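PDB 6LPA: sp1 protein from Swine acute diarrhea syndrome coronavirus, which probably suppresses host gene expression, as other coronavirus nsp1 proteins do, and is linked to effects on host proliferation and immune evasion. Local coordinates for residues T7-S12 / Y96-F101; D41-A46 / I90-N95. All coordinates share one frame; numbering follows the deposited sequence.

Contact 1 (T7-S12 / Y96-F101); sequences TLAVAS and YVLEEF
T7-A11 and Y96-F101 run antiparallel as neighbouring strands, their axes 4.4 Å apart at closest approach and 141° between their directions, a marked twist. L8 pairs with E99 and V10 with V97 through two backbone bonds each, among them L8 N to E99 O at 3.0 Å and V10 N to V97 O at 2.9 Å; T7-E100, A9-L98 and A11-Y96 are the non-hydrogen-bonded pairs. L8, V10, V97 and E99 point to one face of the sheet. There the leucine comes over the phenyl ring of F101: L8 CD1 lies 3.9 Å from the ring centroid, in a CH-pi contact, and the two side chains cross at about a right angle. With CG1 anti to the backbone N (chi1 174°), CG2 stands anti to the carbonyl carbon, beside the N, and V10 brings it to the edge of the same ring, 3.6 Å from F101 CE1; the methyl also meets E99 CG at 3.5 Å. T7, A9, L98 and E100 lie on the other face. T7 OG1 donates to E100 OE1 over 3.1 Å, from above the carboxylate plane, while Q5 bonds the second oxygen, OE2. A9 CB packs on Y96 CD2 at 3.7 Å. Strand 6-11, first in the order of the six-stranded mixed sheet, thus pairs with 96-104 while its other side bonds F44 of strand 42-46, consistent with the closed beta-barrel of coronavirus nsp1.

Contact 2 (D41-A46 / I90-N95); sequences DCRFVA and IPSNSN
R43 meets the backbone of S92-S94 in a buried contact where strand 42-46, outermost in the sheet order, pairs antiparallel with the end of strand 85-91 and the loop after it. R43 and I90 form the hydrogen-bonded pair, with R43 N to I90 O at 2.8 Å and I90 N to R43 O at 3.0 Å; C42 and P91 form the non-hydrogen-bonded pair, their side chains diverging, and S92 N reaches D41 O at 3.1 Å. Beyond the strand end the arginine side chain takes over. Its chain bends at chi2 (-66°), which turns CD toward the loop, and NE then donates almost straight (175°) to S94 O over 2.7 Å, with the acceptor in the guanidinium plane; NH2 adds a weak bond to the same oxygen. S92 O sits over the centre of one guanidinium face, 3.3 Å from R43 CZ. NH1 bonds C42 O and K40 O, so backbone carbonyls grip the group at several points and would be expected to favour its positive charge. S92 OG, which also bonds S17 O, accepts from S94 N, making an ST turn in the loop that carries S92 O and S94 O. Farther along, on the face R43 and I90 share, V45 CG2 touches I90 CD1 at 3.8 Å. Around this pairing, I90 reaches V62 of strand 61-66 and A18, P91 packs on H19 and Y21, and R43 lies against A9 of strand 6-11, while F44 touches L65 and L89 and meets the ring of F101 from strand 96-104.

In the fold
Contacts 1 and 2 have centres 9 Å apart and touch directly. In chain order, 7-12 comes first, then 41-46, 90-95 and 96-101, so both partners of contact 2 fall between those of contact 1; 90-95 runs straight on into 96-101. Strands 6-11 and 42-46 are outermost in the order of the six-stranded sheet, yet they come together here: A9 O and F44 N lie 2.8 Å apart, a probable hydrogen bond, as is that of S12 N with N95 O. Joining the two outermost strands curls the sheet round on itself, consistent with the irregular beta-barrel fold of coronavirus nsp1.

Contact 1 (T7-S12 / Y96-F101)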
ATOM      1  N   THR A   7      -4.326   4.521 -21.901  1.00 57.58           N
ATOM      2  CA  THR A   7      -3.517   3.624 -22.709  1.00 57.09           C
ATOM      3  C   THR A   7      -2.215   3.364 -21.956  1.00 54.52           C
ATOM      4  O   THR A   7      -1.449   4.295 -21.673  1.00 54.32           O
ATOM      5  CB  THR A   7      -3.259   4.203 -24.098  1.00 59.02           C
ATOM      6  OG1 THR A   7      -4.517   4.475 -24.729  1.00 61.93           O
ATOM      7  CG2 THR A   7      -2.494   3.205 -24.951  1.00 55.73           C
ATOM      8  N   LEU A   8      -1.994   2.107 -21.597  1.00 50.66           N
ATOM      9  CA  LEU A   8      -0.828   1.689 -20.835  1.00 49.15           C
ATOM     10  C   LEU A   8       0.073   0.812 -21.687  1.00 50.65           C
ATOM     11  O   LEU A   8      -0.399   0.072 -22.552  1.00 49.85           O
ATOM     12  CB  LEU A   8      -1.248   0.916 -19.583  1.00 47.77           C
ATOM     13  CG  LEU A   8      -2.133   1.657 -18.582  1.00 52.11           C
ATOM     14  CD1 LEU A   8      -2.540   0.722 -17.452  1.00 52.58           C
ATOM     15  CD2 LEU A   8      -1.444   2.908 -18.060  1.00 49.12           C
ATOM     16  N   ALA A   9       1.374   0.879 -21.411  1.00 45.06           N
ATOM     17  CA  ALA A   9       2.347   0.031 -22.075  1.00 43.59           C
ATOM     18  C   ALA A   9       2.442  -1.298 -21.331  1.00 49.86           C
ATOM     19  O   ALA A   9       3.066  -1.382 -20.268  1.00 50.86           O
ATOM     20  CB  ALA A   9       3.701   0.726 -22.152  1.00 42.96           C
ATOM     21  N   VAL A  10       1.833  -2.335 -21.892  1.00 48.39           N
ATOM     22  CA  VAL A  10       1.792  -3.649 -21.263  1.00 48.12           C
ATOM     23  C   VAL A  10       3.046  -4.418 -21.641  1.00 50.08           C
ATOM     24  O   VAL A  10       3.358  -4.573 -22.829  1.00 44.21           O
ATOM     25  CB  VAL A  10       0.535  -4.416 -21.684  1.00 50.13           C
ATOM     26  CG1 VAL A  10       0.588  -5.854 -21.136  1.00 49.50           C
ATOM     27  CG2 VAL A  10      -0.710  -3.656 -21.225  1.00 47.10           C
ATOM     28  N   ALA A  11       3.764  -4.911 -20.632  1.00 46.76           N
ATOM     29  CA  ALA A  11       5.042  -5.555 -20.879  1.00 46.70           C
ATOM     30  C   ALA A  11       4.848  -6.787 -21.754  1.00 45.34           C
ATOM     31  O   ALA A  11       3.865  -7.515 -21.612  1.00 48.49           O
ATOM     32  CB  ALA A  11       5.697  -5.928 -19.551  1.00 47.11           C
ATOM     33  N   SER A  12       5.788  -7.004 -22.688  1.00 48.09           N
ATOM     34  CA  SER A  12       5.702  -8.171 -23.555  1.00 48.19           C
ATOM     35  C   SER A  12       7.013  -8.950 -23.651  1.00 51.69           C
ATOM     36  O   SER A  12       7.075  -9.926 -24.407  1.00 57.28           O
ATOM     37  CB  SER A  12       5.247  -7.778 -24.973  1.00 48.41           C
ATOM     38  OG  SER A  12       6.118  -6.813 -25.502  1.00 53.53           O
ATOM     39  N   TYR A  96       6.851  -3.695 -25.226  1.00 46.37           N
ATOM     40  CA  TYR A  96       5.483  -3.556 -24.766  1.00 49.80           C
ATOM     41  C   TYR A  96       4.561  -3.631 -25.964  1.00 48.68           C
ATOM     42  O   TYR A  96       4.995  -3.539 -27.115  1.00 49.69           O
ATOM     43  CB  TYR A  96       5.262  -2.223 -24.035  1.00 45.45           C
ATOM     44  CG  TYR A  96       5.536  -1.019 -24.921  1.00 50.17           C
ATOM     45  CD1 TYR A  96       6.836  -0.564 -25.115  1.00 52.25           C
ATOM     46  CD2 TYR A  96       4.500  -0.345 -25.581  1.00 51.35           C
ATOM     47  CE1 TYR A  96       7.105   0.519 -25.930  1.00 55.67           C
ATOM     48  CE2 TYR A  96       4.764   0.764 -26.410  1.00 52.29           C
ATOM     49  CZ  TYR A  96       6.074   1.181 -26.575  1.00 56.00           C
ATOM     50  OH  TYR A  96       6.386   2.261 -27.374  1.00 57.33           O
ATOM     51  N   VAL A  97       3.278  -3.802 -25.663  1.00 45.79           N
ATOM     52  CA  VAL A  97       2.182  -3.574 -26.589  1.00 48.12           C
ATOM     53  C   VAL A  97       1.196  -2.648 -25.885  1.00 50.74           C
ATOM     54  O   VAL A  97       0.997  -2.729 -24.666  1.00 48.26           O
ATOM     55  CB  VAL A  97       1.497  -4.896 -27.024  1.00 53.98           C
ATOM     56  CG1 VAL A  97       2.489  -5.823 -27.736  1.00 45.39           C
ATOM     57  CG2 VAL A  97       0.862  -5.607 -25.839  1.00 51.09           C
ATOM     58  N   LEU A  98       0.577  -1.760 -26.655  1.00 48.07           N
ATOM     59  CA  LEU A  98      -0.358  -0.795 -26.088  1.00 51.51           C
ATOM     60  C   LEU A  98      -1.730  -1.422 -25.898  1.00 54.09           C
ATOM     61  O   LEU A  98      -2.212  -2.160 -26.763  1.00 54.01           O
ATOM     62  CB  LEU A  98      -0.446   0.435 -26.992  1.00 52.86           C
ATOM     63  CG  LEU A  98       0.876   1.195 -27.109  1.00 51.71           C
ATOM     64  CD1 LEU A  98       0.800   2.388 -28.088  1.00 52.63           C
ATOM     65  CD2 LEU A  98       1.310   1.657 -25.727  1.00 50.38           C
ATOM     66  N   GLU A  99      -2.352  -1.144 -24.745  1.00 50.08           N
ATOM     67  CA  GLU A  99      -3.650  -1.707 -24.396  1.00 51.84           C
ATOM     68  C   GLU A  99      -4.457  -0.697 -23.595  1.00 57.19           C
ATOM     69  O   GLU A  99      -3.908   0.202 -22.954  1.00 54.11           O
ATOM     70  CB  GLU A  99      -3.539  -3.003 -23.573  1.00 59.27           C
ATOM     71  CG  GLU A  99      -2.591  -4.056 -24.102  1.00 56.41           C
ATOM     72  CD  GLU A  99      -3.128  -4.742 -25.321  1.00 59.04           C
ATOM     73  OE1 GLU A  99      -4.239  -4.370 -25.759  1.00 57.08           O
ATOM     74  OE2 GLU A  99      -2.449  -5.657 -25.833  1.00 57.13           O
ATOM     75  N   GLU A 100      -5.775  -0.902 -23.595  1.00 57.56           N
ATOM     76  CA  GLU A 100      -6.740   0.047 -23.059  1.00 58.99           C
ATOM     77  C   GLU A 100      -7.280  -0.425 -21.718  1.00 57.80           C
ATOM     78  O   GLU A 100      -7.771  -1.552 -21.604  1.00 56.29           O
ATOM     79  CB  GLU A 100      -7.893   0.244 -24.044  1.00 60.67           C
ATOM     80  CG  GLU A 100      -8.357   1.665 -24.117  1.00 68.60           C
ATOM     81  CD  GLU A 100      -7.429   2.545 -24.934  1.00 71.42           C
ATOM     82  OE1 GLU A 100      -6.348   2.064 -25.357  1.00 63.05           O
ATOM     83  OE2 GLU A 100      -7.792   3.726 -25.159  1.00 78.90           O
ATOM     84  N   PHE A 101      -7.210   0.450 -20.717  1.00 55.45           N
ATOM     85  CA  PHE A 101      -7.664   0.148 -19.369  1.00 56.52           C
ATOM     86  C   PHE A 101      -8.563   1.273 -18.881  1.00 60.68           C
ATOM     87  O   PHE A 101      -8.516   2.398 -19.383  1.00 66.80           O
ATOM     88  CB  PHE A 101      -6.498  -0.010 -18.378  1.00 54.52           C
ATOM     89  CG  PHE A 101      -5.547  -1.118 -18.719  1.00 52.67           C
ATOM     90  CD1 PHE A 101      -4.567  -0.946 -19.690  1.00 55.16           C
ATOM     91  CD2 PHE A 101      -5.610  -2.326 -18.053  1.00 51.46           C
ATOM     92  CE1 PHE A 101      -3.676  -1.984 -20.006  1.00 52.96           C
ATOM     93  CE2 PHE A 101      -4.724  -3.352 -18.357  1.00 52.10           C
ATOM     94  CZ  PHE A 101      -3.760  -3.176 -19.334  1.00 51.90           C
TER

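Contact 2 (D41-A46 / I90-N95)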
ATOM      1  N   ASP A  41       6.820   6.043 -18.589  1.00 46.64           N
ATOM      2  CA  ASP A  41       8.045   5.430 -18.068  1.00 51.03           C
ATOM      3  C   ASP A  41       7.783   4.110 -17.346  1.00 45.15           C
ATOM      4  O   ASP A  41       8.712   3.538 -16.768  1.00 47.04           O
ATOM      5  CB  ASP A  41       8.766   6.409 -17.127  1.00 49.79           C
ATOM      6  CG  ASP A  41       7.915   6.802 -15.921  1.00 52.77           C
ATOM      7  OD1 ASP A  41       6.683   6.620 -15.957  1.00 50.14           O
ATOM      8  OD2 ASP A  41       8.474   7.311 -14.931  1.00 62.41           O
ATOM      9  N   CYS A  42       6.548   3.619 -17.375  1.00 48.70           N
ATOM     10  CA  CYS A  42       6.097   2.488 -16.579  1.00 48.23           C
ATOM     11  C   CYS A  42       5.539   1.400 -17.504  1.00 49.97           C
ATOM     12  O   CYS A  42       5.029   1.698 -18.590  1.00 42.74           O
ATOM     13  CB  CYS A  42       5.014   2.954 -15.587  1.00 51.55           C
ATOM     14  SG  CYS A  42       5.634   3.775 -14.141  1.00 47.81           S
ATOM     15  N   ARG A  43       5.593   0.134 -17.045  1.00 43.29           N
ATOM     16  CA  ARG A  43       5.024  -1.001 -17.764  1.00 44.46           C
ATOM     17  C   ARG A  43       3.980  -1.688 -16.900  1.00 46.30           C
ATOM     18  O   ARG A  43       4.169  -1.847 -15.695  1.00 47.81           O
ATOM     19  CB  ARG A  43       6.092  -2.026 -18.185  1.00 40.67           C
ATOM     20  CG  ARG A  43       7.144  -1.473 -19.150  1.00 43.77           C
ATOM     21  CD  ARG A  43       6.570  -1.094 -20.550  1.00 44.92           C
ATOM     22  NE  ARG A  43       7.628  -0.498 -21.365  1.00 45.75           N
ATOM     23  CZ  ARG A  43       7.887   0.809 -21.430  1.00 49.32           C
ATOM     24  NH1 ARG A  43       7.146   1.678 -20.754  1.00 48.15           N
ATOM     25  NH2 ARG A  43       8.878   1.253 -22.184  1.00 49.61           N
ATOM     26  N   PHE A  44       2.862  -2.077 -17.515  1.00 45.16           N
ATOM     27  CA  PHE A  44       1.856  -2.833 -16.792  1.00 46.56           C
ATOM     28  C   PHE A  44       2.227  -4.310 -16.774  1.00 50.70           C
ATOM     29  O   PHE A  44       2.457  -4.917 -17.824  1.00 44.97           O
ATOM     30  CB  PHE A  44       0.473  -2.667 -17.414  1.00 44.54           C
ATOM     31  CG  PHE A  44      -0.576  -3.540 -16.764  1.00 45.55           C
ATOM     32  CD1 PHE A  44      -1.277  -3.092 -15.657  1.00 48.31           C
ATOM     33  CD2 PHE A  44      -0.850  -4.810 -17.254  1.00 43.97           C
ATOM     34  CE1 PHE A  44      -2.238  -3.901 -15.061  1.00 47.21           C
ATOM     35  CE2 PHE A  44      -1.798  -5.614 -16.674  1.00 43.10           C
ATOM     36  CZ  PHE A  44      -2.492  -5.167 -15.571  1.00 48.11           C
ATOM     37  N   VAL A  45       2.230  -4.898 -15.586  1.00 47.46           N
ATOM     38  CA  VAL A  45       2.604  -6.283 -15.395  1.00 46.39           C
ATOM     39  C   VAL A  45       1.405  -6.939 -14.740  1.00 47.61           C
ATOM     40  O   VAL A  45       1.022  -6.568 -13.624  1.00 45.82           O
ATOM     41  CB  VAL A  45       3.867  -6.415 -14.538  1.00 48.25           C
ATOM     42  CG1 VAL A  45       4.323  -7.875 -14.441  1.00 43.79           C
ATOM     43  CG2 VAL A  45       4.957  -5.505 -15.100  1.00 48.84           C
ATOM     44  N   ALA A  46       0.789  -7.884 -15.444  1.00 43.64           N
ATOM     45  CA  ALA A  46      -0.381  -8.566 -14.919  1.00 45.91           C
ATOM     46  C   ALA A  46      -0.013  -9.389 -13.688  1.00 46.46           C
ATOM     47  O   ALA A  46       1.109  -9.891 -13.554  1.00 46.91           O
ATOM     48  CB  ALA A  46      -0.989  -9.474 -15.990  1.00 44.68           C
ATOM     49  N   ILE A  90       5.028  -0.453 -13.207  1.00 46.15           N
ATOM     50  CA  ILE A  90       6.371  -0.472 -12.643  1.00 45.03           C
ATOM     51  C   ILE A  90       7.314   0.225 -13.609  1.00 45.46           C
ATOM     52  O   ILE A  90       7.313  -0.095 -14.812  1.00 42.80           O
ATOM     53  CB  ILE A  90       6.855  -1.913 -12.386  1.00 47.83           C
ATOM     54  CG1 ILE A  90       5.736  -2.769 -11.763  1.00 43.44           C
ATOM     55  CG2 ILE A  90       8.110  -1.897 -11.530  1.00 46.09           C
ATOM     56  CD1 ILE A  90       6.059  -4.267 -11.660  1.00 41.92           C
ATOM     57  N   PRO A  91       8.160   1.133 -13.128  1.00 43.08           N
ATOM     58  CA  PRO A  91       9.144   1.768 -14.019  1.00 49.21           C
ATOM     59  C   PRO A  91       9.986   0.708 -14.710  1.00 49.21           C
ATOM     60  O   PRO A  91      10.599  -0.150 -14.064  1.00 47.19           O
ATOM     61  CB  PRO A  91       9.968   2.649 -13.069  1.00 51.44           C
ATOM     62  CG  PRO A  91       9.021   2.959 -11.936  1.00 46.87           C
ATOM     63  CD  PRO A  91       8.214   1.678 -11.759  1.00 45.36           C
ATOM     64  N   SER A  92       9.967   0.743 -16.040  1.00 45.26           N
ATOM     65  CA  SER A  92      10.658  -0.246 -16.852  1.00 46.33           C
ATOM     66  C   SER A  92      10.725   0.250 -18.287  1.00 47.58           C
ATOM     67  O   SER A  92       9.806   0.922 -18.766  1.00 45.50           O
ATOM     68  CB  SER A  92       9.944  -1.605 -16.804  1.00 44.45           C
ATOM     69  OG  SER A  92      10.541  -2.479 -17.739  1.00 49.11           O
ATOM     70  N   ASN A  93      11.813  -0.105 -18.966  1.00 45.78           N
ATOM     71  CA  ASN A  93      11.979   0.140 -20.393  1.00 47.10           C
ATOM     72  C   ASN A  93      11.745  -1.113 -21.244  1.00 49.84           C
ATOM     73  O   ASN A  93      12.262  -1.193 -22.363  1.00 49.59           O
ATOM     74  CB  ASN A  93      13.376   0.713 -20.656  1.00 50.44           C
ATOM     75  CG  ASN A  93      13.531   2.148 -20.142  1.00 55.43           C
ATOM     76  OD1 ASN A  93      12.623   2.968 -20.278  1.00 53.56           O
ATOM     77  ND2 ASN A  93      14.674   2.438 -19.518  1.00 54.47           N
ATOM     78  N   SER A  94      10.981  -2.092 -20.751  1.00 48.26           N
ATOM     79  CA  SER A  94      10.788  -3.320 -21.519  1.00 45.28           C
ATOM     80  C   SER A  94       9.977  -3.064 -22.791  1.00 50.38           C
ATOM     81  O   SER A  94       9.266  -2.056 -22.922  1.00 47.13           O
ATOM     82  CB  SER A  94      10.068  -4.374 -20.685  1.00 47.68           C
ATOM     83  OG  SER A  94       8.679  -4.141 -20.721  1.00 45.64           O
ATOM     84  N   ASN A  95      10.085  -4.008 -23.732  1.00 47.18           N
ATOM     85  CA  ASN A  95       9.216  -4.016 -24.900  1.00 46.36           C
ATOM     86  C   ASN A  95       7.782  -4.227 -24.445  1.00 49.19           C
ATOM     87  O   ASN A  95       7.519  -4.853 -23.414  1.00 48.20           O
ATOM     88  CB  ASN A  95       9.619  -5.113 -25.895  1.00 46.34           C
ATOM     89  CG  ASN A  95      11.037  -4.925 -26.435  1.00 55.64           C
ATOM     90  OD1 ASN A  95      11.444  -3.808 -26.752  1.00 55.87           O
ATOM     91  ND2 ASN A  95      11.789  -6.018 -26.542  1.00 54.07           N
TER
HETATM   92  O   HOH W   1      11.513   3.870 -18.184  1.00 58.27           O